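Local coordinates for histidine triad protein (Plasmodium falciparum 3D7, PDB 5CS2), which probably hydrolyses diadenosine triphosphate to AMP and ADP, as a histidine triad enzyme of the FHIT type, and is bound here by the natural product cyclomarin A, at residues E10-Y15 and N79-F84; E34-T39 and G44-K49; K62-K65 and D69-I72. All coordinates share one frame; numbering follows the deposited sequence.

Following the chain from its N terminus, contact 1 opens first, at the end of helix 4-11, and closes last, on helix 72-93. The loop it closes holds both other contacts. Contact 2 comes next and pairs the strands of a beta hairpin, 35-38 with 42-46, at the edge of the five-stranded sheet. Contact 3 follows in series and folds the loop between strand 56-60 and helix 72-93 back on itself. Contacts 1 and 2 touch directly, where Trp14 and Leu81 both pack on Ile37. Contact 3 lies apart, its centre about 17 Å from that of contact 1, but both reach the second subunit of the dimer.

Contact 1 of 3, residues E10-Y15 and N79-F84; sequences EKLEWY and NLLCNF
Leu12 leans its two methyl groups on Leu80 and Leu81 of helix 72-93, the long helix of the HIT fold, which packs against the five-stranded sheet. Leu12 CD1 lies 4.0 Å from Leu81 CA and 4.1 Å from Leu81 CD1. The two side chains cross at about a right angle. The other branch, Leu12 CD2, lies over the backbone between the two leucines, 4.0 Å from Leu81 N and 4.2 Å from Leu80 CB. With CG anti to the backbone N (chi1 -179°), Leu81 carries its CD1 against Leu12 CD1. Beside this pair, Lys11 adds the aliphatic part of its chain: its CD is 4.1 Å from Leu80 CD1, while the amine end leads away. No hydrogen bond crosses between the segments; the contact is apolar.

The chain leaves the helix through a Schellman motif just after Leu12, with Glu13 at a positive phi of 61°. The backbone of Leu12 is also hydrogen-bonded to Lys40, and Glu13 forms a salt bridge with that lysine. Further out, Trp14 and Leu81 both pack on Ile37 of strand 35-38. Leu80 packs on Ile75 of the second subunit, and Lys11 on Ile72 of that subunit, so the contact borders the dimer interface. In the Schellman turn, Glu13 N donates to Glu10 O at 3.0 Å.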
ATOM      1  N   GLU A  10       5.571 -13.938 -12.401  1.00 25.83           N
ATOM      2  CA  GLU A  10       6.946 -14.252 -12.782  1.00 26.58           C
ATOM      3  C   GLU A  10       7.897 -13.443 -11.900  1.00 28.76           C
ATOM      4  O   GLU A  10       8.846 -14.006 -11.352  1.00 28.46           O
ATOM      5  CB  GLU A  10       7.173 -13.957 -14.278  1.00 28.85           C
ATOM      6  CG  GLU A  10       6.343 -14.859 -15.196  1.00 48.99           C
ATOM      7  CD  GLU A  10       6.153 -14.453 -16.653  1.00 87.28           C
ATOM      8  OE1 GLU A  10       6.291 -13.249 -16.975  1.00 93.10           O
ATOM      9  OE2 GLU A  10       5.818 -15.342 -17.471  1.00 83.52           O
ATOM     10  N   LYS A  11       7.586 -12.143 -11.676  1.00 26.75           N
ATOM     11  CA  LYS A  11       8.401 -11.274 -10.821  1.00 27.10           C
ATOM     12  C   LYS A  11       8.384 -11.737  -9.367  1.00 29.41           C
ATOM     13  O   LYS A  11       9.380 -11.551  -8.655  1.00 29.37           O
ATOM     14  CB  LYS A  11       7.953  -9.807 -10.936  1.00 29.38           C
ATOM     15  CG  LYS A  11       8.230  -9.229 -12.318  1.00 44.02           C
ATOM     16  CD  LYS A  11       7.782  -7.789 -12.473  1.00 54.04           C
ATOM     17  CE  LYS A  11       8.051  -7.272 -13.874  1.00 63.91           C
ATOM     18  NZ  LYS A  11       9.508  -7.168 -14.176  1.00 73.89           N
ATOM     19  N   LEU A  12       7.248 -12.329  -8.925  1.00 25.08           N
ATOM     20  CA  LEU A  12       7.090 -12.843  -7.561  1.00 23.07           C
ATOM     21  C   LEU A  12       7.717 -14.233  -7.426  1.00 25.31           C
ATOM     22  O   LEU A  12       7.712 -14.809  -6.326  1.00 26.39           O
ATOM     23  CB  LEU A  12       5.588 -12.902  -7.161  1.00 21.98           C
ATOM     24  CG  LEU A  12       4.809 -11.582  -7.031  1.00 23.56           C
ATOM     25  CD1 LEU A  12       3.346 -11.831  -6.909  1.00 22.77           C
ATOM     26  CD2 LEU A  12       5.275 -10.793  -5.835  1.00 28.19           C
ATOM     27  N   GLU A  13       8.202 -14.810  -8.550  1.00 23.87           N
ATOM     28  CA  GLU A  13       8.807 -16.145  -8.615  1.00 24.96           C
ATOM     29  C   GLU A  13       7.807 -17.223  -8.176  1.00 28.96           C
ATOM     30  O   GLU A  13       8.182 -18.245  -7.598  1.00 30.40           O
ATOM     31  CB  GLU A  13      10.155 -16.200  -7.858  1.00 27.03           C
ATOM     32  CG  GLU A  13      11.196 -15.246  -8.423  1.00 37.19           C
ATOM     33  CD  GLU A  13      12.659 -15.538  -8.141  1.00 61.88           C
ATOM     34  OE1 GLU A  13      12.967 -16.594  -7.543  1.00 57.26           O
ATOM     35  OE2 GLU A  13      13.503 -14.692  -8.518  1.00 57.03           O
ATOM     36  N   TRP A  14       6.523 -16.997  -8.476  1.00 24.24           N
ATOM     37  CA  TRP A  14       5.479 -17.942  -8.119  1.00 23.96           C
ATOM     38  C   TRP A  14       5.390 -19.120  -9.096  1.00 28.35           C
ATOM     39  O   TRP A  14       5.652 -18.988 -10.295  1.00 28.63           O
ATOM     40  CB  TRP A  14       4.120 -17.237  -8.038  1.00 22.16           C
ATOM     41  CG  TRP A  14       2.959 -18.130  -7.707  1.00 22.38           C
ATOM     42  CD1 TRP A  14       2.503 -18.460  -6.463  1.00 25.22           C
ATOM     43  CD2 TRP A  14       2.106 -18.808  -8.643  1.00 22.26           C
ATOM     44  NE1 TRP A  14       1.440 -19.322  -6.561  1.00 24.82           N
ATOM     45  CE2 TRP A  14       1.169 -19.551  -7.890  1.00 25.87           C
ATOM     46  CE3 TRP A  14       2.082 -18.909 -10.048  1.00 23.51           C
ATOM     47  CZ2 TRP A  14       0.165 -20.326  -8.493  1.00 25.64           C
ATOM     48  CZ3 TRP A  14       1.094 -19.689 -10.643  1.00 25.08           C
ATOM     49  CH2 TRP A  14       0.134 -20.360  -9.870  1.00 25.52           C
ATOM     50  N   TYR A  15       4.956 -20.261  -8.564  1.00 25.16           N
ATOM     51  CA  TYR A  15       4.618 -21.465  -9.322  1.00 25.38           C
ATOM     52  C   TYR A  15       3.551 -22.196  -8.538  1.00 28.08           C
ATOM     53  O   TYR A  15       3.447 -22.013  -7.311  1.00 25.42           O
ATOM     54  CB  TYR A  15       5.838 -22.343  -9.642  1.00 26.57           C
ATOM     55  CG  TYR A  15       6.645 -22.769  -8.434  1.00 27.88           C
ATOM     56  CD1 TYR A  15       6.323 -23.925  -7.727  1.00 29.96           C
ATOM     57  CD2 TYR A  15       7.768 -22.050  -8.034  1.00 28.24           C
ATOM     58  CE1 TYR A  15       7.080 -24.336  -6.631  1.00 31.07           C
ATOM     59  CE2 TYR A  15       8.528 -22.450  -6.937  1.00 29.31           C
ATOM     60  CZ  TYR A  15       8.187 -23.601  -6.246  1.00 34.30           C
ATOM     61  OH  TYR A  15       8.933 -23.990  -5.161  1.00 36.89           O
ATOM     62  N   ASN A  79       3.955  -5.510  -2.658  1.00 17.48           N
ATOM     63  CA  ASN A  79       3.048  -4.584  -3.325  1.00 18.02           C
ATOM     64  C   ASN A  79       2.547  -5.106  -4.651  1.00 20.20           C
ATOM     65  O   ASN A  79       1.368  -4.892  -4.958  1.00 20.50           O
ATOM     66  CB  ASN A  79       3.647  -3.212  -3.414  1.00 18.98           C
ATOM     67  CG  ASN A  79       3.470  -2.524  -2.072  1.00 21.16           C
ATOM     68  OD1 ASN A  79       2.354  -2.336  -1.567  1.00 20.98           O
ATOM     69  ND2 ASN A  79       4.575  -2.288  -1.392  1.00 21.59           N
ATOM     70  N   LEU A  80       3.383  -5.818  -5.394  1.00 19.17           N
ATOM     71  CA  LEU A  80       2.911  -6.498  -6.613  1.00 18.86           C
ATOM     72  C   LEU A  80       1.924  -7.606  -6.224  1.00 22.11           C
ATOM     73  O   LEU A  80       0.890  -7.758  -6.873  1.00 21.85           O
ATOM     74  CB  LEU A  80       4.068  -7.050  -7.438  1.00 18.43           C
ATOM     75  CG  LEU A  80       5.011  -6.017  -8.080  1.00 23.13           C
ATOM     76  CD1 LEU A  80       6.116  -6.729  -8.834  1.00 24.46           C
ATOM     77  CD2 LEU A  80       4.264  -5.044  -9.019  1.00 23.60           C
ATOM     78  N   LEU A  81       2.197  -8.335  -5.106  1.00 19.85           N
ATOM     79  CA  LEU A  81       1.255  -9.350  -4.608  1.00 18.84           C
ATOM     80  C   LEU A  81      -0.088  -8.719  -4.217  1.00 20.83           C
ATOM     81  O   LEU A  81      -1.143  -9.265  -4.499  1.00 19.57           O
ATOM     82  CB  LEU A  81       1.883 -10.107  -3.398  1.00 18.02           C
ATOM     83  CG  LEU A  81       1.005 -11.204  -2.808  1.00 21.53           C
ATOM     84  CD1 LEU A  81       0.681 -12.287  -3.876  1.00 21.59           C
ATOM     85  CD2 LEU A  81       1.696 -11.869  -1.633  1.00 20.88           C
ATOM     86  N   CYS A  82      -0.054  -7.550  -3.566  1.00 18.14           N
ATOM     87  CA  CYS A  82      -1.258  -6.825  -3.208  1.00 18.11           C
ATOM     88  C   CYS A  82      -2.110  -6.521  -4.437  1.00 19.84           C
ATOM     89  O   CYS A  82      -3.319  -6.782  -4.416  1.00 19.05           O
ATOM     90  CB  CYS A  82      -0.929  -5.543  -2.450  1.00 18.61           C
ATOM     91  SG  CYS A  82      -2.401  -4.634  -1.940  1.00 22.31           S
ATOM     92  N   ASN A  83      -1.496  -5.934  -5.459  1.00 18.34           N
ATOM     93  CA  ASN A  83      -2.216  -5.578  -6.699  1.00 19.21           C
ATOM     94  C   ASN A  83      -2.816  -6.854  -7.338  1.00 21.48           C
ATOM     95  O   ASN A  83      -4.006  -6.863  -7.667  1.00 19.80           O
ATOM     96  CB  ASN A  83      -1.270  -4.862  -7.658  1.00 20.34           C
ATOM     97  CG  ASN A  83      -2.016  -4.188  -8.769  1.00 26.72           C
ATOM     98  OD1 ASN A  83      -2.232  -4.771  -9.831  1.00 26.89           O
ATOM     99  ND2 ASN A  83      -2.359  -2.938  -8.574  1.00 22.90           N
ATOM    100  N   PHE A  84      -2.009  -7.928  -7.427  1.00 19.38           N
ATOM    101  CA  PHE A  84      -2.429  -9.233  -7.958  1.00 18.63           C
ATOM    102  C   PHE A  84      -3.617  -9.762  -7.153  1.00 21.49           C
ATOM    103  O   PHE A  84      -4.592 -10.240  -7.741  1.00 20.21           O
ATOM    104  CB  PHE A  84      -1.265 -10.228  -7.925  1.00 19.86           C
ATOM    105  CG  PHE A  84      -1.645 -11.633  -8.361  1.00 20.37           C
ATOM    106  CD1 PHE A  84      -1.848 -11.930  -9.710  1.00 23.06           C
ATOM    107  CD2 PHE A  84      -1.882 -12.631  -7.417  1.00 22.98           C
ATOM    108  CE1 PHE A  84      -2.208 -13.222 -10.113  1.00 24.14           C
ATOM    109  CE2 PHE A  84      -2.292 -13.916  -7.820  1.00 25.89           C
ATOM    110  CZ  PHE A  84      -2.423 -14.205  -9.167  1.00 24.07           C
TER

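Contact 2 of 3, residues E34-T39 and G44-K49; sequences EVFITT and GFVNNK
Gly44 and Phe36 meet at the heart of a beta hairpin, strand 35-38 against strand 42-46, on the edge of the HIT sheet. The strands are antiparallel. Three backbone bonds join the segments. Gly44 N donates to Ile37 O at 2.9 Å, and Gly44 O accepts from Phe36 N at 3.0 Å. The latter is the most bent of the three, with an N-H...O angle of 152°. Gly44 thus uses both its polar backbone atoms on the neighbouring strand. In the third bond, Val46 N to Glu34 O at 3.0 Å, the donor comes nearly in line with the C=O (C=O...N 162°). Glu34 O also receives a CA-H contact from Phe45, and Gly44 O one from Val35.

Val35 and Phe45 form a non-hydrogen-bonded pair, and Ile37 with Gly44 a hydrogen-bonded one. The register slips by one residue between them, which makes a beta bulge. At the bulge Phe36 sets CG between its backbone N and carbonyl carbon (chi1 50°), and the ring folds back over the partner strand. Gly44 O stands 3.6 Å above the plane of the Phe36 ring, over its centre. Phe36 CE1 comes 3.6 Å from Gly44 CA, so the ring packs directly on the glycine backbone.

Phe45 continues the network inward, with backbone hydrogen bonds to Leu57 of strand 56-60. The side chain of Phe45 is about 6 Å from that of His116, the predicted nucleotidylated histidine. Beyond the strand, Asn47, a predicted substrate-binding residue, forms an Asx turn: its OD1 accepts from Lys49 N. A water links the carboxylate of Glu34 to the backbone of Val46, donating to Glu34 OE1 at 2.7 Å and to Val46 O at 2.8 Å.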
ATOM      1  N   GLU A  34      -4.305 -22.240   5.838  1.00 21.06           N
ATOM      2  CA  GLU A  34      -4.905 -20.901   5.738  1.00 20.91           C
ATOM      3  C   GLU A  34      -4.204 -19.994   4.727  1.00 22.44           C
ATOM      4  O   GLU A  34      -4.677 -18.883   4.480  1.00 24.07           O
ATOM      5  CB  GLU A  34      -4.878 -20.231   7.129  1.00 22.12           C
ATOM      6  CG  GLU A  34      -5.545 -21.065   8.213  1.00 35.93           C
ATOM      7  CD  GLU A  34      -5.319 -20.575   9.635  1.00 70.63           C
ATOM      8  OE1 GLU A  34      -4.459 -19.688   9.847  1.00 67.16           O
ATOM      9  OE2 GLU A  34      -5.996 -21.098  10.549  1.00 71.08           O
ATOM     10  N   VAL A  35      -3.115 -20.458   4.162  1.00 17.04           N
ATOM     11  CA  VAL A  35      -2.255 -19.723   3.235  1.00 17.53           C
ATOM     12  C   VAL A  35      -2.706 -20.024   1.804  1.00 19.46           C
ATOM     13  O   VAL A  35      -2.795 -21.182   1.431  1.00 20.44           O
ATOM     14  CB  VAL A  35      -0.763 -20.070   3.443  1.00 21.02           C
ATOM     15  CG1 VAL A  35       0.128 -19.382   2.410  1.00 20.46           C
ATOM     16  CG2 VAL A  35      -0.315 -19.728   4.873  1.00 20.46           C
ATOM     17  N   PHE A  36      -2.956 -19.001   1.023  1.00 17.24           N
ATOM     18  CA  PHE A  36      -3.390 -19.221  -0.374  1.00 17.29           C
ATOM     19  C   PHE A  36      -2.288 -18.921  -1.400  1.00 21.92           C
ATOM     20  O   PHE A  36      -2.439 -19.275  -2.571  1.00 20.66           O
ATOM     21  CB  PHE A  36      -4.675 -18.453  -0.661  1.00 18.28           C
ATOM     22  CG  PHE A  36      -4.631 -17.001  -0.241  1.00 18.12           C
ATOM     23  CD1 PHE A  36      -3.934 -16.058  -1.000  1.00 21.01           C
ATOM     24  CD2 PHE A  36      -5.300 -16.571   0.900  1.00 19.17           C
ATOM     25  CE1 PHE A  36      -3.874 -14.712  -0.595  1.00 20.98           C
ATOM     26  CE2 PHE A  36      -5.285 -15.218   1.273  1.00 21.65           C
ATOM     27  CZ  PHE A  36      -4.556 -14.303   0.537  1.00 20.88           C
ATOM     28  N   ILE A  37      -1.190 -18.215  -1.006  1.00 17.60           N
ATOM     29  CA  ILE A  37      -0.118 -17.934  -1.943  1.00 18.14           C
ATOM     30  C   ILE A  37       1.171 -17.665  -1.172  1.00 21.88           C
ATOM     31  O   ILE A  37       1.122 -17.026  -0.125  1.00 20.16           O
ATOM     32  CB  ILE A  37      -0.458 -16.721  -2.893  1.00 20.34           C
ATOM     33  CG1 ILE A  37       0.572 -16.583  -4.040  1.00 21.23           C
ATOM     34  CG2 ILE A  37      -0.603 -15.390  -2.102  1.00 21.23           C
ATOM     35  CD1 ILE A  37       0.048 -15.726  -5.289  1.00 20.38           C
ATOM     36  N   THR A  38       2.288 -18.094  -1.735  1.00 19.05           N
ATOM     37  CA  THR A  38       3.635 -17.853  -1.257  1.00 19.22           C
ATOM     38  C   THR A  38       4.441 -17.344  -2.436  1.00 24.65           C
ATOM     39  O   THR A  38       4.340 -17.890  -3.539  1.00 25.02           O
ATOM     40  CB  THR A  38       4.248 -19.142  -0.636  1.00 22.99           C
ATOM     41  OG1 THR A  38       3.332 -19.641   0.336  1.00 24.98           O
ATOM     42  CG2 THR A  38       5.597 -18.890   0.023  1.00 24.94           C
ATOM     43  N   THR A  39       5.235 -16.272  -2.204  1.00 19.60           N
ATOM     44  CA  THR A  39       6.080 -15.628  -3.210  1.00 20.30           C
ATOM     45  C   THR A  39       7.523 -15.678  -2.717  1.00 24.65           C
ATOM     46  O   THR A  39       7.790 -16.272  -1.667  1.00 25.10           O
ATOM     47  CB  THR A  39       5.577 -14.188  -3.517  1.00 22.53           C
ATOM     48  OG1 THR A  39       5.893 -13.378  -2.383  1.00 22.78           O
ATOM     49  CG2 THR A  39       4.073 -14.131  -3.796  1.00 25.70           C
ATOM     50  N   GLY A  44       0.281 -14.751   1.496  1.00 16.96           N
ATOM     51  CA  GLY A  44      -1.077 -14.286   1.696  1.00 15.89           C
ATOM     52  C   GLY A  44      -1.848 -15.337   2.445  1.00 19.38           C
ATOM     53  O   GLY A  44      -1.741 -16.528   2.137  1.00 17.71           O
ATOM     54  N   PHE A  45      -2.598 -14.912   3.440  1.00 17.38           N
ATOM     55  CA  PHE A  45      -3.397 -15.823   4.236  1.00 17.93           C
ATOM     56  C   PHE A  45      -4.739 -15.236   4.633  1.00 22.21           C
ATOM     57  O   PHE A  45      -4.908 -14.004   4.679  1.00 20.68           O
ATOM     58  CB  PHE A  45      -2.593 -16.339   5.442  1.00 19.23           C
ATOM     59  CG  PHE A  45      -2.188 -15.272   6.440  1.00 20.81           C
ATOM     60  CD1 PHE A  45      -1.122 -14.416   6.176  1.00 22.68           C
ATOM     61  CD2 PHE A  45      -2.865 -15.131   7.636  1.00 22.96           C
ATOM     62  CE1 PHE A  45      -0.747 -13.424   7.097  1.00 23.61           C
ATOM     63  CE2 PHE A  45      -2.458 -14.169   8.577  1.00 25.40           C
ATOM     64  CZ  PHE A  45      -1.401 -13.335   8.299  1.00 22.54           C
ATOM     65  N   VAL A  46      -5.740 -16.112   4.817  0.50 20.95           N
ATOM     66  CA  VAL A  46      -7.086 -15.682   5.207  0.50 20.66           C
ATOM     67  C   VAL A  46      -7.077 -15.209   6.658  0.50 26.81           C
ATOM     68  O   VAL A  46      -6.337 -15.743   7.480  0.50 26.99           O
ATOM     69  CB  VAL A  46      -8.206 -16.722   4.936  0.50 24.32           C
ATOM     70  CG1 VAL A  46      -8.465 -16.878   3.439  0.50 23.98           C
ATOM     71  CG2 VAL A  46      -7.889 -18.070   5.584  0.50 24.26           C
ATOM     72  N   ASN A  47      -7.863 -14.176   6.954  1.00 25.85           N
ATOM     73  CA  ASN A  47      -7.968 -13.596   8.297  1.00 25.28           C
ATOM     74  C   ASN A  47      -8.925 -14.394   9.191  1.00 29.60           C
ATOM     75  O   ASN A  47     -10.044 -14.661   8.769  1.00 29.34           O
ATOM     76  CB  ASN A  47      -8.427 -12.144   8.189  1.00 26.89           C
ATOM     77  CG  ASN A  47      -8.201 -11.305   9.424  1.00 34.26           C
ATOM     78  OD1 ASN A  47      -8.071 -11.804  10.544  1.00 34.76           O
ATOM     79  ND2 ASN A  47      -8.178  -9.997   9.240  1.00 27.24           N
ATOM     80  N   ASN A  48      -8.493 -14.763  10.426  1.00 28.82           N
ATOM     81  CA  ASN A  48      -9.334 -15.484  11.404  1.00 29.34           C
ATOM     82  C   ASN A  48     -10.382 -14.586  12.042  1.00 33.04           C
ATOM     83  O   ASN A  48     -11.371 -15.085  12.591  1.00 33.51           O
ATOM     84  CB  ASN A  48      -8.486 -16.185  12.499  1.00 29.56           C
ATOM     85  CG  ASN A  48      -7.833 -15.277  13.504  1.00 58.18           C
ATOM     86  OD1 ASN A  48      -7.359 -14.180  13.194  1.00 57.52           O
ATOM     87  ND2 ASN A  48      -7.773 -15.733  14.739  1.00 54.06           N
ATOM     88  N   LYS A  49     -10.164 -13.266  11.992  1.00 29.39           N
ATOM     89  CA  LYS A  49     -11.122 -12.285  12.531  1.00 30.14           C
ATOM     90  C   LYS A  49     -11.416 -11.258  11.410  1.00 33.95           C
ATOM     91  O   LYS A  49     -10.929 -10.125  11.467  1.00 34.82           O
ATOM     92  CB  LYS A  49     -10.574 -11.626  13.813  1.00 33.47           C
ATOM     93  CG  LYS A  49     -10.674 -12.516  15.054  1.00 46.15           C
ATOM     94  CD  LYS A  49      -9.620 -12.137  16.097  1.00 57.60           C
ATOM     95  CE  LYS A  49      -9.494 -13.162  17.208  1.00 72.13           C
ATOM     96  NZ  LYS A  49     -10.525 -12.971  18.269  1.00 81.77           N
TER
HETATM   97  O   HOH W   1      -5.272 -17.107   9.675  1.00 48.54           O

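Contact 3 of 3, residues K62-K65 and D69-I72; sequences KKKK and DLDI
Lys64 lays its side chain obliquely across Asp69 and Leu70. Its CB sits 4.0 Å from Asp69 CB. Leu70 CD2 meets the aliphatic part of the lysine, 3.8 Å from both Lys64 CB and Lys64 CD. The methylenes pack on this methyl group and pass over Asp69 CB and O; the amine carries the charge beyond them.

The chain of Lys64 is extended as far as CE, then bends (chi4 -138°), which sets NZ near both Asp69 O and Asp71. Lys64 NZ makes a weak hydrogen bond to Asp69 O, 3.5 Å away. It also forms a long salt bridge, 3.7 Å, to Asp71 OD2. The stronger partner is Glu74, on the first turn of the following helix, whose carboxylate makes a salt bridge with the same amine.

The two segments are limbs of the loop that joins strand 56-60 to helix 72-93 in the HIT fold. Asp71 stands at the N-cap position of that helix, and its side chain makes no capping bond. Its backbone N instead donates to Glu74 OE1. On the other limb, the backbone of Lys64 is hydrogen-bonded to Val115, within the predicted histidine triad motif.

Asp69, the second large contributor, turns its carboxylate toward the bend of the loop. There OD2 accepts a hydrogen bond from the backbone N of His66. Asp69 OD2 is also 3.5 Å from Lys65 N. Lys65 then leads away with an extended side chain, while its carbonyl O accepts from Gln110, a predicted substrate-binding residue. Leu70 also packs on Val115 and Ile75, and its carbonyl O accepts a hydrogen bond from Lys4 NZ of the second subunit.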
ATOM      1  N   LYS A  62       9.998 -13.008   6.144  1.00 23.55           N
ATOM      2  CA  LYS A  62      10.928 -12.587   7.196  1.00 25.03           C
ATOM      3  C   LYS A  62      10.210 -11.617   8.136  1.00 30.12           C
ATOM      4  O   LYS A  62       9.559 -10.677   7.673  1.00 29.19           O
ATOM      5  CB  LYS A  62      12.193 -11.950   6.587  1.00 29.38           C
ATOM      6  CG  LYS A  62      13.237 -11.570   7.640  1.00 50.21           C
ATOM      7  CD  LYS A  62      14.675 -11.587   7.122  1.00 61.23           C
ATOM      8  CE  LYS A  62      15.679 -11.282   8.221  1.00 70.09           C
ATOM      9  NZ  LYS A  62      15.706 -12.332   9.284  1.00 76.69           N
ATOM     10  N   LYS A  63      10.303 -11.853   9.461  1.00 27.12           N
ATOM     11  CA  LYS A  63       9.651 -10.989  10.437  1.00 27.05           C
ATOM     12  C   LYS A  63      10.350  -9.625  10.479  1.00 31.57           C
ATOM     13  O   LYS A  63      11.544  -9.540  10.771  1.00 32.37           O
ATOM     14  CB  LYS A  63       9.617 -11.637  11.827  1.00 29.74           C
ATOM     15  CG  LYS A  63       8.644 -10.957  12.768  1.00 43.11           C
ATOM     16  CD  LYS A  63       9.039 -11.148  14.223  1.00 53.53           C
ATOM     17  CE  LYS A  63       8.282 -10.209  15.119  1.00 63.35           C
ATOM     18  NZ  LYS A  63       8.898  -8.855  15.186  1.00 72.06           N
ATOM     19  N   LYS A  64       9.613  -8.577  10.091  1.00 26.83           N
ATOM     20  CA  LYS A  64      10.069  -7.187  10.096  1.00 25.78           C
ATOM     21  C   LYS A  64       8.929  -6.389  10.682  1.00 28.02           C
ATOM     22  O   LYS A  64       7.785  -6.597  10.284  1.00 27.72           O
ATOM     23  CB  LYS A  64      10.472  -6.729   8.701  1.00 27.87           C
ATOM     24  CG  LYS A  64      11.907  -7.146   8.387  1.00 31.17           C
ATOM     25  CD  LYS A  64      12.218  -7.179   6.921  1.00 37.54           C
ATOM     26  CE  LYS A  64      13.591  -7.780   6.697  1.00 35.44           C
ATOM     27  NZ  LYS A  64      14.389  -7.049   5.667  1.00 37.19           N
ATOM     28  N   LYS A  65       9.211  -5.536  11.682  1.00 24.61           N
ATOM     29  CA  LYS A  65       8.156  -4.824  12.410  1.00 24.72           C
ATOM     30  C   LYS A  65       7.493  -3.674  11.644  1.00 26.62           C
ATOM     31  O   LYS A  65       6.261  -3.572  11.610  1.00 26.86           O
ATOM     32  CB  LYS A  65       8.683  -4.309  13.767  1.00 27.92           C
ATOM     33  CG  LYS A  65       7.584  -3.755  14.669  1.00 39.87           C
ATOM     34  CD  LYS A  65       8.130  -3.271  16.001  1.00 46.39           C
ATOM     35  CE  LYS A  65       7.028  -2.749  16.877  1.00 60.25           C
ATOM     36  NZ  LYS A  65       7.559  -2.234  18.164  1.00 71.46           N
ATOM     37  N   ASP A  69      11.422  -1.113   7.560  1.00 23.69           N
ATOM     38  CA  ASP A  69      12.418  -2.160   7.794  1.00 24.00           C
ATOM     39  C   ASP A  69      12.548  -3.012   6.531  1.00 26.42           C
ATOM     40  O   ASP A  69      13.491  -3.787   6.435  1.00 27.48           O
ATOM     41  CB  ASP A  69      12.008  -3.078   8.959  1.00 25.42           C
ATOM     42  CG  ASP A  69      12.066  -2.414  10.319  1.00 34.48           C
ATOM     43  OD1 ASP A  69      12.958  -1.553  10.526  1.00 37.26           O
ATOM     44  OD2 ASP A  69      11.240  -2.763  11.183  1.00 35.50           O
ATOM     45  N   LEU A  70      11.582  -2.910   5.576  1.00 22.41           N
ATOM     46  CA  LEU A  70      11.642  -3.733   4.371  1.00 21.80           C
ATOM     47  C   LEU A  70      12.710  -3.300   3.403  1.00 26.06           C
ATOM     48  O   LEU A  70      12.919  -2.097   3.228  1.00 25.93           O
ATOM     49  CB  LEU A  70      10.281  -3.803   3.633  1.00 22.46           C
ATOM     50  CG  LEU A  70       9.002  -4.229   4.379  1.00 27.63           C
ATOM     51  CD1 LEU A  70       7.991  -4.766   3.378  1.00 26.25           C
ATOM     52  CD2 LEU A  70       9.240  -5.289   5.415  1.00 30.31           C
ATOM     53  N   ASP A  71      13.332  -4.267   2.714  1.00 24.04           N
ATOM     54  CA  ASP A  71      14.310  -3.988   1.655  1.00 25.32           C
ATOM     55  C   ASP A  71      13.506  -3.688   0.368  1.00 26.07           C
ATOM     56  O   ASP A  71      12.327  -4.065   0.276  1.00 24.04           O
ATOM     57  CB  ASP A  71      15.223  -5.203   1.408  1.00 29.02           C
ATOM     58  CG  ASP A  71      16.072  -5.654   2.580  1.00 46.27           C
ATOM     59  OD1 ASP A  71      16.429  -4.794   3.434  1.00 47.12           O
ATOM     60  OD2 ASP A  71      16.452  -6.846   2.607  1.00 55.07           O
ATOM     61  N   ILE A  72      14.143  -3.025  -0.609  1.00 23.06           N
ATOM     62  CA  ILE A  72      13.548  -2.649  -1.898  1.00 21.76           C
ATOM     63  C   ILE A  72      12.835  -3.843  -2.557  1.00 25.20           C
ATOM     64  O   ILE A  72      11.681  -3.708  -2.948  1.00 24.25           O
ATOM     65  CB  ILE A  72      14.562  -1.959  -2.860  1.00 25.83           C
ATOM     66  CG1 ILE A  72      15.017  -0.616  -2.257  1.00 26.97           C
ATOM     67  CG2 ILE A  72      13.953  -1.725  -4.266  1.00 28.00           C
ATOM     68  CD1 ILE A  72      16.233   0.018  -2.865  1.00 36.28           C
TER